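Local coordinates for protein glycerol dehydrogenase (Schizosaccharomyces pombe, PDB 1TA9) that oxidises glycerol to dihydroxyacetone with NAD+, very probably at a catalytic zinc, and so serves in the assimilation of glycerol, at residues 277-280 against 281-285; 292-295 against 296-300; 416-419 against 420-424; 367-370 against 371-375; 97-100 against 101-104. All blocks are in the same frame, centred on the assembly; numbering follows the deposited sequence.

Contact 1. Residues 277-280 against 281-285; sequences SAIL and SNTRG
S281 and T283 each hydrogen-bond through a hydroxyl to the carbonyl four residues back, S277 and I279, on top of the ordinary helical N-H bond. S281 OG lies 2.8 Å from S277 O and S281 N 2.9 Å from it; they reach it from opposite faces of the carbonyl plane, so one acceptor is held twice. T283 repeats the scheme at I279 O, with OG1 at 2.9 Å, 38° out of the carbonyl plane and therefore not on a lone pair. In both residues OG or OG1 is anti to the carbonyl carbon (chi1 -69° in S281), which swings the hydroxyl back along the helix. S281 OG also bonds to T288 OG1 and, weakly, to Y420 OH of the second subunit. With an alanine here in place of S281, S277 O is likely to lose its second donor and T288 its hydroxyl partner.

Two backbone bonds complete the turn: N282 N to A278 O at 2.8 Å, nearly straight, and R284 N to L280 O at 2.9 Å. R284 sends its guanidinium outward to a salt bridge with D418 of the second subunit, while N282 ND2 reaches A221 O.

With positive phi (74°) and two bonds back into the last turn, among them G285 N to N282 O at 2.9 Å, G285 closes helix 258-284 in a Schellman motif.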
loop_
_atom_site.group_PDB
_atom_site.type_symbol
_atom_site.label_atom_id
_atom_site.label_comp_id
_atom_site.label_asym_id
_atom_site.label_seq_id
_atom_site.Cartn_x
_atom_site.Cartn_y
_atom_site.Cartn_z
ATOM N N SER B 277 12.217 -24.520 8.965
ATOM C CA SER B 277 11.805 -25.056 10.260
ATOM C C SER B 277 11.726 -26.588 10.182
ATOM O O SER B 277 11.998 -27.277 11.161
ATOM C CB SER B 277 10.471 -24.441 10.731
ATOM O OG SER B 277 9.507 -24.362 9.699
ATOM N N ALA B 278 11.378 -27.119 9.013
ATOM C CA ALA B 278 11.318 -28.572 8.826
ATOM C C ALA B 278 12.748 -29.113 8.855
ATOM O O ALA B 278 13.021 -30.171 9.425
ATOM C CB ALA B 278 10.669 -28.908 7.490
ATOM N N ILE B 279 13.659 -28.389 8.214
ATOM C CA ILE B 279 15.062 -28.790 8.196
ATOM C C ILE B 279 15.615 -28.844 9.624
ATOM O O ILE B 279 16.243 -29.830 10.024
ATOM C CB ILE B 279 15.908 -27.810 7.348
ATOM C CG1 ILE B 279 15.571 -27.992 5.864
ATOM C CG2 ILE B 279 17.390 -28.050 7.600
ATOM C CD1 ILE B 279 16.271 -26.995 4.937
ATOM N N LEU B 280 15.394 -27.779 10.389
ATOM C CA LEU B 280 15.865 -27.744 11.772
ATOM C C LEU B 280 15.214 -28.877 12.569
ATOM O O LEU B 280 15.878 -29.557 13.355
ATOM C CB LEU B 280 15.542 -26.384 12.409
ATOM C CG LEU B 280 16.333 -25.204 11.829
ATOM C CD1 LEU B 280 15.731 -23.887 12.284
ATOM C CD2 LEU B 280 17.789 -25.304 12.270
ATOM N N SER B 281 13.918 -29.088 12.356
ATOM C CA SER B 281 13.191 -30.150 13.048
ATOM C C SER B 281 13.793 -31.527 12.748
ATOM O O SER B 281 14.074 -32.306 13.665
ATOM C CB SER B 281 11.709 -30.132 12.641
ATOM O OG SER B 281 11.050 -28.978 13.146
ATOM N N ASN B 282 13.986 -31.819 11.462
ATOM C CA ASN B 282 14.559 -33.096 11.013
ATOM C C ASN B 282 15.934 -33.276 11.665
ATOM O O ASN B 282 16.253 -34.343 12.203
ATOM C CB ASN B 282 14.687 -33.073 9.479
ATOM C CG ASN B 282 15.001 -34.437 8.868
ATOM O OD1 ASN B 282 15.008 -34.575 7.641
ATOM N ND2 ASN B 282 15.258 -35.442 9.706
ATOM N N THR B 283 16.750 -32.228 11.616
ATOM C CA THR B 283 18.085 -32.275 12.205
ATOM C C THR B 283 18.025 -32.608 13.700
ATOM O O THR B 283 18.824 -33.402 14.201
ATOM C CB THR B 283 18.825 -30.926 12.020
ATOM O OG1 THR B 283 18.961 -30.641 10.622
ATOM C CG2 THR B 283 20.211 -30.985 12.635
ATOM N N ARG B 284 17.071 -32.009 14.407
ATOM C CA ARG B 284 16.916 -32.234 15.846
ATOM C C ARG B 284 16.145 -33.525 16.126
ATOM O O ARG B 284 16.005 -33.937 17.276
ATOM C CB ARG B 284 16.192 -31.034 16.482
ATOM C CG ARG B 284 16.167 -31.006 18.013
ATOM C CD ARG B 284 17.584 -30.934 18.579
ATOM N NE ARG B 284 17.608 -30.809 20.036
ATOM C CZ ARG B 284 17.621 -29.652 20.692
ATOM N NH1 ARG B 284 17.612 -28.502 20.026
ATOM N NH2 ARG B 284 17.656 -29.645 22.022
ATOM N N GLY B 285 15.643 -34.159 15.070
ATOM C CA GLY B 285 14.904 -35.399 15.231
ATOM C C GLY B 285 13.507 -35.253 15.809
ATOM O O GLY B 285 12.976 -36.200 16.391
#

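Contact 2. Residues 292-295 against 296-300; sequences ENVV and EANTL
N298 lies alongside V294, one helical turn earlier, with both side chains pointing the same way. Followed outward, N298 CB and N298 CG each sit 3.2 Å from V294 O, close against the carbonyl that already accepts from N298 N at 2.7 Å. Torsion chi1 (-76°) sets CG anti to the carbonyl carbon and folds the amide back along the helix. At the tip, OD1 comes within 3.7 Å of V294 CG1, a van der Waals contact with the methyl that is anti to V294 N. The amide nitrogen ND2 is close to the same methyl, but its hydrogen bond goes to A179 O, in the probable NAD(+) site.

T299 pairs similarly with V295. Its OG1 donates to V295 O at 2.8 Å, and T299 N shares that acceptor at 3.0 Å with a bent N-H angle of 137°. The bend fits the wider pi-type turn at 297-300, where L300 N gives only a weak bond to E296 O. The hydroxyl thus adds a second grip on V295 O where the regular backbone bonding falters.

E296 runs extended to the third subunit, where R64 forms a salt bridge with it and the backbone N atoms of I258 and A259 add hydrogen bonds. Within the chain, helix 289-307 is flanked by helix 258-284, touched by V294 and A297, and by helix 223-245, touched by V294 and N298; strand 71-75 is met by V295, E296, T299 and L300.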
loop_
_atom_site.group_PDB
_atom_site.type_symbol
_atom_site.label_atom_id
_atom_site.label_comp_id
_atom_site.label_asym_id
_atom_site.label_seq_id
_atom_site.Cartn_x
_atom_site.Cartn_y
_atom_site.Cartn_z
ATOM N N GLU B 292 6.057 -31.971 9.260
ATOM C CA GLU B 292 5.008 -32.709 8.563
ATOM C C GLU B 292 4.490 -31.930 7.352
ATOM O O GLU B 292 4.129 -32.523 6.333
ATOM C CB GLU B 292 3.846 -33.011 9.520
ATOM C CG GLU B 292 4.223 -33.905 10.700
ATOM C CD GLU B 292 3.739 -35.341 10.543
ATOM O OE1 GLU B 292 4.097 -36.184 11.391
ATOM O OE2 GLU B 292 2.991 -35.631 9.582
ATOM N N ASN B 293 4.444 -30.603 7.456
ATOM C CA ASN B 293 3.964 -29.789 6.342
ATOM C C ASN B 293 4.865 -29.941 5.124
ATOM O O ASN B 293 4.391 -30.037 3.986
ATOM C CB ASN B 293 3.908 -28.306 6.721
ATOM C CG ASN B 293 2.816 -27.998 7.720
ATOM O OD1 ASN B 293 1.851 -28.754 7.865
ATOM N ND2 ASN B 293 2.950 -26.866 8.403
ATOM N N VAL B 294 6.171 -29.956 5.367
ATOM C CA VAL B 294 7.132 -30.085 4.282
ATOM C C VAL B 294 7.135 -31.501 3.714
ATOM O O VAL B 294 7.403 -31.699 2.528
ATOM C CB VAL B 294 8.543 -29.665 4.750
ATOM C CG1 VAL B 294 9.565 -29.896 3.641
ATOM C CG2 VAL B 294 8.518 -28.188 5.135
ATOM N N VAL B 295 6.837 -32.493 4.548
ATOM C CA VAL B 295 6.770 -33.857 4.036
ATOM C C VAL B 295 5.603 -33.866 3.047
ATOM O O VAL B 295 5.695 -34.456 1.964
ATOM C CB VAL B 295 6.519 -34.894 5.159
ATOM C CG1 VAL B 295 6.169 -36.248 4.549
ATOM C CG2 VAL B 295 7.772 -35.032 6.023
ATOM N N GLU B 296 4.510 -33.190 3.402
ATOM C CA GLU B 296 3.365 -33.136 2.494
ATOM C C GLU B 296 3.727 -32.355 1.228
ATOM O O GLU B 296 3.365 -32.750 0.124
ATOM C CB GLU B 296 2.134 -32.484 3.152
ATOM C CG GLU B 296 0.908 -32.564 2.234
ATOM C CD GLU B 296 -0.243 -31.652 2.627
ATOM O OE1 GLU B 296 -1.027 -31.298 1.719
ATOM O OE2 GLU B 296 -0.382 -31.298 3.818
ATOM N N ALA B 297 4.445 -31.248 1.383
ATOM C CA ALA B 297 4.837 -30.440 0.232
ATOM C C ALA B 297 5.772 -31.210 -0.700
ATOM O O ALA B 297 5.623 -31.170 -1.924
ATOM C CB ALA B 297 5.514 -29.154 0.699
ATOM N N ASN B 298 6.731 -31.917 -0.113
ATOM C CA ASN B 298 7.699 -32.688 -0.885
ATOM C C ASN B 298 7.090 -33.886 -1.597
ATOM O O ASN B 298 7.580 -34.309 -2.643
ATOM C CB ASN B 298 8.814 -33.208 0.031
ATOM C CG ASN B 298 9.814 -32.137 0.409
ATOM O OD1 ASN B 298 9.625 -30.957 0.116
ATOM N ND2 ASN B 298 10.890 -32.546 1.071
ATOM N N THR B 299 6.033 -34.441 -1.020
ATOM C CA THR B 299 5.413 -35.638 -1.574
ATOM C C THR B 299 4.096 -35.414 -2.303
ATOM O O THR B 299 4.025 -35.568 -3.521
ATOM C CB THR B 299 5.194 -36.678 -0.457
ATOM O OG1 THR B 299 6.327 -36.667 0.425
ATOM C CG2 THR B 299 5.054 -38.075 -1.048
ATOM N N LEU B 300 3.054 -35.052 -1.565
ATOM C CA LEU B 300 1.743 -34.838 -2.177
ATOM C C LEU B 300 1.654 -33.607 -3.073
ATOM O O LEU B 300 1.306 -33.716 -4.254
ATOM C CB LEU B 300 0.661 -34.747 -1.096
ATOM C CG LEU B 300 -0.781 -34.519 -1.564
ATOM C CD1 LEU B 300 -1.269 -35.712 -2.379
ATOM C CD2 LEU B 300 -1.673 -34.306 -0.353
#

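Contact 3. Residues 416-419 against 420-424; sequences AVDS and YSQKW
D418 OD2 is gripped by two groups: Q422 NE2, 2.7 Å away in a weak bond whose N-H angle is only 127°, and R284 of the fourth subunit, whose NH1 forms a salt bridge with it. The carboxylate and amide planes are turned 60° apart. With chi1 at -175°, D418 CG is anti to its backbone N, and Q422 extends beyond CG until its amide meets the acid. The other oxygen, D418 OD1, accepts from L371 N, so both oxygens of this buried carboxylate are used, and the salt bridge would probably favour the charged form.

D418 and Q422 are an i to i+4 pair on helix 407-428, which lines a subunit interface: S419 OG bonds to H449 of the fourth subunit, and K423 packs on its L280. The backbone ladder is regular, with Y420 N to A416 O at 2.8 Å and S421 N to V417 O at 2.9 Å.

Y420 turns one ring face to A416 O, which lies 3.1 Å from Y420 CD1 and 3.2 Å from Y420 CG, while A416 CB approaches Y420 CZ at 4.2 Å. Farther out the ring meets F355 edge-to-face, and OH makes a weak hydrogen bond with S281 of the fourth subunit. Without the ring of Y420, as with an alanine here, a gap is likely to open beside A416 and F355, and S281 of the fourth subunit to lose its weak partner across the interface. Elsewhere round the helix, S421 OG bonds to I369 O, and V417 packs into helix 333-347.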
loop_
_atom_site.group_PDB
_atom_site.type_symbol
_atom_site.label_atom_id
_atom_site.label_comp_id
_atom_site.label_asym_id
_atom_site.label_seq_id
_atom_site.Cartn_x
_atom_site.Cartn_y
_atom_site.Cartn_z
ATOM N N ALA B 416 26.302 -19.227 -16.174
ATOM C CA ALA B 416 25.754 -17.974 -15.669
ATOM C C ALA B 416 25.269 -18.171 -14.234
ATOM O O ALA B 416 25.523 -17.337 -13.367
ATOM C CB ALA B 416 24.609 -17.503 -16.557
ATOM N N VAL B 417 24.565 -19.272 -13.980
ATOM C CA VAL B 417 24.089 -19.544 -12.628
ATOM C C VAL B 417 25.280 -19.513 -11.665
ATOM O O VAL B 417 25.228 -18.881 -10.612
ATOM C CB VAL B 417 23.409 -20.934 -12.535
ATOM C CG1 VAL B 417 23.144 -21.287 -11.075
ATOM C CG2 VAL B 417 22.098 -20.930 -13.324
ATOM N N ASP B 418 26.359 -20.186 -12.041
ATOM C CA ASP B 418 27.553 -20.232 -11.199
ATOM C C ASP B 418 28.079 -18.834 -10.865
ATOM O O ASP B 418 28.372 -18.538 -9.706
ATOM C CB ASP B 418 28.643 -21.049 -11.884
ATOM C CG ASP B 418 29.867 -21.226 -11.013
ATOM O OD1 ASP B 418 29.744 -21.827 -9.921
ATOM O OD2 ASP B 418 30.950 -20.762 -11.423
ATOM N N SER B 419 28.198 -17.973 -11.872
ATOM C CA SER B 419 28.683 -16.615 -11.638
ATOM C C SER B 419 27.702 -15.787 -10.804
ATOM O O SER B 419 28.115 -15.018 -9.932
ATOM C CB SER B 419 28.947 -15.905 -12.966
ATOM O OG SER B 419 30.010 -16.520 -13.672
ATOM N N TYR B 420 26.408 -15.923 -11.087
ATOM C CA TYR B 420 25.388 -15.181 -10.343
ATOM C C TYR B 420 25.427 -15.571 -8.861
ATOM O O TYR B 420 25.404 -14.711 -7.976
ATOM C CB TYR B 420 23.981 -15.488 -10.886
ATOM C CG TYR B 420 23.642 -14.959 -12.270
ATOM C CD1 TYR B 420 24.597 -14.341 -13.077
ATOM C CD2 TYR B 420 22.355 -15.118 -12.782
ATOM C CE1 TYR B 420 24.270 -13.892 -14.378
ATOM C CE2 TYR B 420 22.017 -14.679 -14.068
ATOM C CZ TYR B 420 22.976 -14.070 -14.860
ATOM O OH TYR B 420 22.628 -13.654 -16.129
ATOM N N SER B 421 25.459 -16.875 -8.599
ATOM C CA SER B 421 25.497 -17.379 -7.225
ATOM C C SER B 421 26.771 -16.925 -6.516
ATOM O O SER B 421 26.729 -16.524 -5.354
ATOM C CB SER B 421 25.411 -18.911 -7.215
ATOM O OG SER B 421 24.138 -19.358 -7.653
ATOM N N GLN B 422 27.905 -16.988 -7.205
ATOM C CA GLN B 422 29.154 -16.547 -6.593
ATOM C C GLN B 422 29.101 -15.065 -6.238
ATOM O O GLN B 422 29.651 -14.647 -5.219
ATOM C CB GLN B 422 30.339 -16.799 -7.523
ATOM C CG GLN B 422 30.686 -18.261 -7.689
ATOM C CD GLN B 422 32.018 -18.446 -8.372
ATOM O OE1 GLN B 422 33.037 -17.930 -7.909
ATOM N NE2 GLN B 422 32.023 -19.179 -9.475
ATOM N N LYS B 423 28.441 -14.268 -7.074
ATOM C CA LYS B 423 28.340 -12.836 -6.797
ATOM C C LYS B 423 27.457 -12.620 -5.571
ATOM O O LYS B 423 27.785 -11.814 -4.698
ATOM C CB LYS B 423 27.756 -12.085 -7.997
ATOM C CG LYS B 423 27.704 -10.564 -7.819
ATOM C CD LYS B 423 29.107 -9.959 -7.717
ATOM C CE LYS B 423 29.056 -8.440 -7.700
ATOM N NZ LYS B 423 30.414 -7.826 -7.729
ATOM N N TRP B 424 26.345 -13.350 -5.500
ATOM C CA TRP B 424 25.435 -13.233 -4.369
ATOM C C TRP B 424 26.151 -13.606 -3.069
ATOM O O TRP B 424 25.995 -12.931 -2.050
ATOM C CB TRP B 424 24.210 -14.140 -4.558
ATOM C CG TRP B 424 23.326 -14.185 -3.342
ATOM C CD1 TRP B 424 22.410 -13.248 -2.954
ATOM C CD2 TRP B 424 23.348 -15.176 -2.308
ATOM N NE1 TRP B 424 21.864 -13.593 -1.738
ATOM C CE2 TRP B 424 22.423 -14.771 -1.319
ATOM C CE3 TRP B 424 24.062 -16.367 -2.118
ATOM C CZ2 TRP B 424 22.197 -15.515 -0.153
ATOM C CZ3 TRP B 424 23.837 -17.106 -0.960
ATOM C CH2 TRP B 424 22.912 -16.675 0.008
#

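Contact 4. Residues 367-370 against 371-375; sequences LPIT and LEELG
E373 OE2 collects two hydrogen bonds from the residues just ahead of its helix: T370 OG1 donates at 2.8 Å to the anti lone pair of E373 OE2, and I369 N at 3.1 Å, from 58° above the carboxylate plane. The second bond is straight at the donor (164°) although it comes from well above the plane. T370 OG1 in turn accepts from E373 N at 3.3 Å, so hydroxyl and glutamate hold each other in both directions. This is possible because chi1 of 58° places OG1 between the backbone N and carbonyl carbon of T370, facing the first turn. E373 OE1 accepts from F434 N and from a water that also donates to L367 O. The buried carboxylate is thus well supplied with donors, which would probably favour its ionised form.

T370 is the N-cap of the short, weakly bonded helix 371-374, and its O accepts from L374 N at 3.0 Å. At the other end G375 has positive phi and two bonds lead back into the last turn, one of them G375 N to E372 O at 3.0 Å, a Schellman motif; its backbone angles by themselves call for glycine.

Packing closes around the polar core. P368 CB touches E373 CB at 3.6 Å, and P368 CG meets L374 CD2 at 3.7 Å, the two side chains crossing near a right angle. T370 also leans on D418, S421 and Q425 of helix 407-428, while L367 packs against helix 223-245.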
loop_
_atom_site.group_PDB
_atom_site.type_symbol
_atom_site.label_atom_id
_atom_site.label_comp_id
_atom_site.label_asym_id
_atom_site.label_seq_id
_atom_site.Cartn_x
_atom_site.Cartn_y
_atom_site.Cartn_z
ATOM N N LEU B 367 21.332 -26.204 -0.112
ATOM C CA LEU B 367 21.335 -26.803 -1.438
ATOM C C LEU B 367 22.482 -26.153 -2.208
ATOM O O LEU B 367 22.761 -24.966 -2.030
ATOM C CB LEU B 367 20.008 -26.527 -2.155
ATOM C CG LEU B 367 18.816 -27.377 -1.701
ATOM C CD1 LEU B 367 17.506 -26.740 -2.154
ATOM C CD2 LEU B 367 18.956 -28.784 -2.281
ATOM N N PRO B 368 23.165 -26.919 -3.071
ATOM C CA PRO B 368 24.277 -26.363 -3.844
ATOM C C PRO B 368 23.792 -25.398 -4.924
ATOM O O PRO B 368 22.853 -25.708 -5.657
ATOM C CB PRO B 368 24.937 -27.607 -4.435
ATOM C CG PRO B 368 23.775 -28.525 -4.646
ATOM C CD PRO B 368 22.986 -28.355 -3.362
ATOM N N ILE B 369 24.428 -24.232 -5.017
ATOM C CA ILE B 369 24.049 -23.242 -6.019
ATOM C C ILE B 369 25.221 -22.841 -6.900
ATOM O O ILE B 369 25.113 -21.910 -7.695
ATOM C CB ILE B 369 23.466 -21.966 -5.377
ATOM C CG1 ILE B 369 24.495 -21.317 -4.448
ATOM C CG2 ILE B 369 22.184 -22.308 -4.632
ATOM C CD1 ILE B 369 24.059 -19.961 -3.904
ATOM N N THR B 370 26.339 -23.544 -6.756
ATOM C CA THR B 370 27.531 -23.265 -7.552
ATOM C C THR B 370 28.135 -24.565 -8.061
ATOM O O THR B 370 27.897 -25.629 -7.492
ATOM C CB THR B 370 28.608 -22.535 -6.726
ATOM O OG1 THR B 370 28.960 -23.333 -5.589
ATOM C CG2 THR B 370 28.094 -21.184 -6.251
ATOM N N LEU B 371 28.920 -24.472 -9.131
ATOM C CA LEU B 371 29.574 -25.645 -9.707
ATOM C C LEU B 371 30.553 -26.233 -8.694
ATOM O O LEU B 371 30.762 -27.449 -8.642
ATOM C CB LEU B 371 30.310 -25.257 -10.996
ATOM C CG LEU B 371 29.411 -24.837 -12.166
ATOM C CD1 LEU B 371 30.249 -24.240 -13.290
ATOM C CD2 LEU B 371 28.628 -26.052 -12.661
ATOM N N GLU B 372 31.151 -25.359 -7.887
ATOM C CA GLU B 372 32.095 -25.784 -6.863
ATOM C C GLU B 372 31.391 -26.739 -5.900
ATOM O O GLU B 372 31.889 -27.826 -5.619
ATOM C CB GLU B 372 32.627 -24.571 -6.090
ATOM C CG GLU B 372 33.609 -24.919 -4.975
ATOM C CD GLU B 372 35.019 -25.195 -5.483
ATOM O OE1 GLU B 372 35.796 -25.857 -4.764
ATOM O OE2 GLU B 372 35.361 -24.738 -6.595
ATOM N N GLU B 373 30.222 -26.331 -5.409
ATOM C CA GLU B 373 29.470 -27.160 -4.472
ATOM C C GLU B 373 28.981 -28.453 -5.116
ATOM O O GLU B 373 28.937 -29.499 -4.464
ATOM C CB GLU B 373 28.284 -26.380 -3.904
ATOM C CG GLU B 373 28.690 -25.109 -3.184
ATOM C CD GLU B 373 27.496 -24.290 -2.753
ATOM O OE1 GLU B 373 27.033 -24.469 -1.608
ATOM O OE2 GLU B 373 27.012 -23.481 -3.576
ATOM N N LEU B 374 28.610 -28.379 -6.393
ATOM C CA LEU B 374 28.148 -29.565 -7.108
ATOM C C LEU B 374 29.290 -30.569 -7.236
ATOM O O LEU B 374 29.064 -31.738 -7.536
ATOM C CB LEU B 374 27.646 -29.197 -8.505
ATOM C CG LEU B 374 26.309 -28.459 -8.603
ATOM C CD1 LEU B 374 25.981 -28.211 -10.065
ATOM C CD2 LEU B 374 25.207 -29.290 -7.945
ATOM N N GLY B 375 30.514 -30.096 -7.018
ATOM C CA GLY B 375 31.677 -30.962 -7.109
ATOM C C GLY B 375 32.332 -31.025 -8.479
ATOM O O GLY B 375 33.189 -31.873 -8.715
HETATM O O HOH W 1 24.719 -23.330 -0.902
#

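Contact 5. Residues 97-100 against 101-104; sequences LADQ and NVWN
With chi1 at 66°, D99 holds CG between its backbone N and carbonyl carbon, and from there OD2 reaches V102 N at 2.7 Å; W103, its CG anti to the carbonyl carbon, turns its indole back over A98. The D99 bond is nearly straight (170°) and meets OD2 almost along its C-O bond. D99 is the N-cap of helix 100-115 and this is its capping bond; W103 N also bonds to D99 O at 3.1 Å. The other oxygen, D99 OD1, takes a hydrogen bond from a water that also donates to N101 OD1. D99 probably contributes to NAD(+) binding, and T157 and T177 of the same site lie nearby, so the cap probably also holds in place a residue of the cofactor pocket.

A98 CB sits over one face of W103, 4.0 Å from the centroid of the five-membered ring and not far off its normal, a CH-pi contact. The same methyl touches V102 CG1 at 3.8 Å. On the outer side Q100 OE1 accepts a weak bond from N104 ND2 at 3.1 Å; the two amide planes are only 14° apart, although the side chains cross near a right angle.

Between strand 93-98 and helix 100-115 this turn opens the crossover of a beta-alpha-beta unit. W103 NE1 hydrogen-bonds to L124 O of the next strand, 120-125, on which the indole packs, while A98 and V102 rest on V152 of strand 148-153 in the same parallel sheet.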
loop_
_atom_site.group_PDB
_atom_site.type_symbol
_atom_site.label_atom_id
_atom_site.label_comp_id
_atom_site.label_asym_id
_atom_site.label_seq_id
_atom_site.Cartn_x
_atom_site.Cartn_y
_atom_site.Cartn_z
ATOM N N LEU B 97 7.586 -55.393 -0.766
ATOM C CA LEU B 97 8.899 -55.332 -1.395
ATOM C C LEU B 97 9.765 -54.219 -0.818
ATOM O O LEU B 97 9.345 -53.064 -0.765
ATOM C CB LEU B 97 8.735 -55.107 -2.898
ATOM C CG LEU B 97 10.012 -54.946 -3.724
ATOM C CD1 LEU B 97 10.781 -56.266 -3.737
ATOM C CD2 LEU B 97 9.653 -54.520 -5.136
ATOM N N ALA B 98 10.978 -54.571 -0.399
ATOM C CA ALA B 98 11.912 -53.596 0.165
ATOM C C ALA B 98 13.322 -54.175 0.200
ATOM O O ALA B 98 13.492 -55.384 0.349
ATOM C CB ALA B 98 11.475 -53.211 1.575
ATOM N N ASP B 99 14.334 -53.322 0.050
ATOM C CA ASP B 99 15.710 -53.804 0.103
ATOM C C ASP B 99 15.977 -54.194 1.554
ATOM O O ASP B 99 15.174 -53.887 2.433
ATOM C CB ASP B 99 16.695 -52.727 -0.387
ATOM C CG ASP B 99 16.748 -51.506 0.516
ATOM O OD1 ASP B 99 17.185 -50.439 0.030
ATOM O OD2 ASP B 99 16.375 -51.602 1.703
ATOM N N GLN B 100 17.094 -54.864 1.815
ATOM C CA GLN B 100 17.392 -55.307 3.171
ATOM C C GLN B 100 17.438 -54.180 4.195
ATOM O O GLN B 100 16.977 -54.341 5.325
ATOM C CB GLN B 100 18.709 -56.082 3.192
ATOM C CG GLN B 100 18.884 -56.944 4.428
ATOM C CD GLN B 100 17.658 -57.792 4.718
ATOM O OE1 GLN B 100 16.763 -57.378 5.457
ATOM N NE2 GLN B 100 17.604 -58.979 4.124
ATOM N N ASN B 101 17.995 -53.042 3.798
ATOM C CA ASN B 101 18.104 -51.893 4.684
ATOM C C ASN B 101 16.732 -51.464 5.204
ATOM O O ASN B 101 16.550 -51.253 6.405
ATOM C CB ASN B 101 18.766 -50.728 3.942
ATOM C CG ASN B 101 19.085 -49.559 4.851
ATOM O OD1 ASN B 101 19.479 -48.486 4.387
ATOM N ND2 ASN B 101 18.926 -49.759 6.154
ATOM N N VAL B 102 15.764 -51.341 4.300
ATOM C CA VAL B 102 14.424 -50.925 4.688
ATOM C C VAL B 102 13.720 -51.980 5.532
ATOM O O VAL B 102 12.913 -51.646 6.402
ATOM C CB VAL B 102 13.569 -50.581 3.452
ATOM C CG1 VAL B 102 12.159 -50.222 3.878
ATOM C CG2 VAL B 102 14.198 -49.411 2.706
ATOM N N TRP B 103 14.018 -53.254 5.283
ATOM C CA TRP B 103 13.406 -54.319 6.073
ATOM C C TRP B 103 13.860 -54.168 7.519
ATOM O O TRP B 103 13.073 -54.321 8.452
ATOM C CB TRP B 103 13.812 -55.702 5.546
ATOM C CG TRP B 103 12.921 -56.216 4.455
ATOM C CD1 TRP B 103 13.239 -56.374 3.138
ATOM C CD2 TRP B 103 11.551 -56.612 4.588
ATOM N NE1 TRP B 103 12.152 -56.843 2.439
ATOM C CE2 TRP B 103 11.101 -56.997 3.305
ATOM C CE3 TRP B 103 10.657 -56.677 5.667
ATOM C CZ2 TRP B 103 9.794 -57.440 3.071
ATOM C CZ3 TRP B 103 9.356 -57.118 5.434
ATOM C CH2 TRP B 103 8.940 -57.493 4.144
ATOM N N ASN B 104 15.137 -53.852 7.698
ATOM C CA ASN B 104 15.701 -53.682 9.029
ATOM C C ASN B 104 15.109 -52.461 9.723
ATOM O O ASN B 104 14.805 -52.493 10.916
ATOM C CB ASN B 104 17.220 -53.513 8.938
ATOM C CG ASN B 104 17.906 -54.690 8.262
ATOM O OD1 ASN B 104 19.093 -54.626 7.947
ATOM N ND2 ASN B 104 17.164 -55.771 8.042
HETATM O O HOH W 2 18.199 -48.615 1.840
#

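In the fold
Along the chain contact 5 comes first, then contacts 1, 2, 4 and 3. Contact 5 lies in the parallel-sheet part that carries the probable NAD(+) site; the other four belong to the mainly helical part that follows. Contacts 1 and 2 sit on successive helices, 258-284 and 289-307, with centres 14 Å apart, and touch where A278 CB meets V294 CG2 at 3.3 Å. Contacts 4 and 3, centres 11 Å apart, join through D418 OD1 and L371 N at 2.9 Å. Contacts 3 and 5 are farthest apart, about 41 Å between centres. Contacts 1 and 3 face other subunits through matching residues, tying the helical part to the assembly.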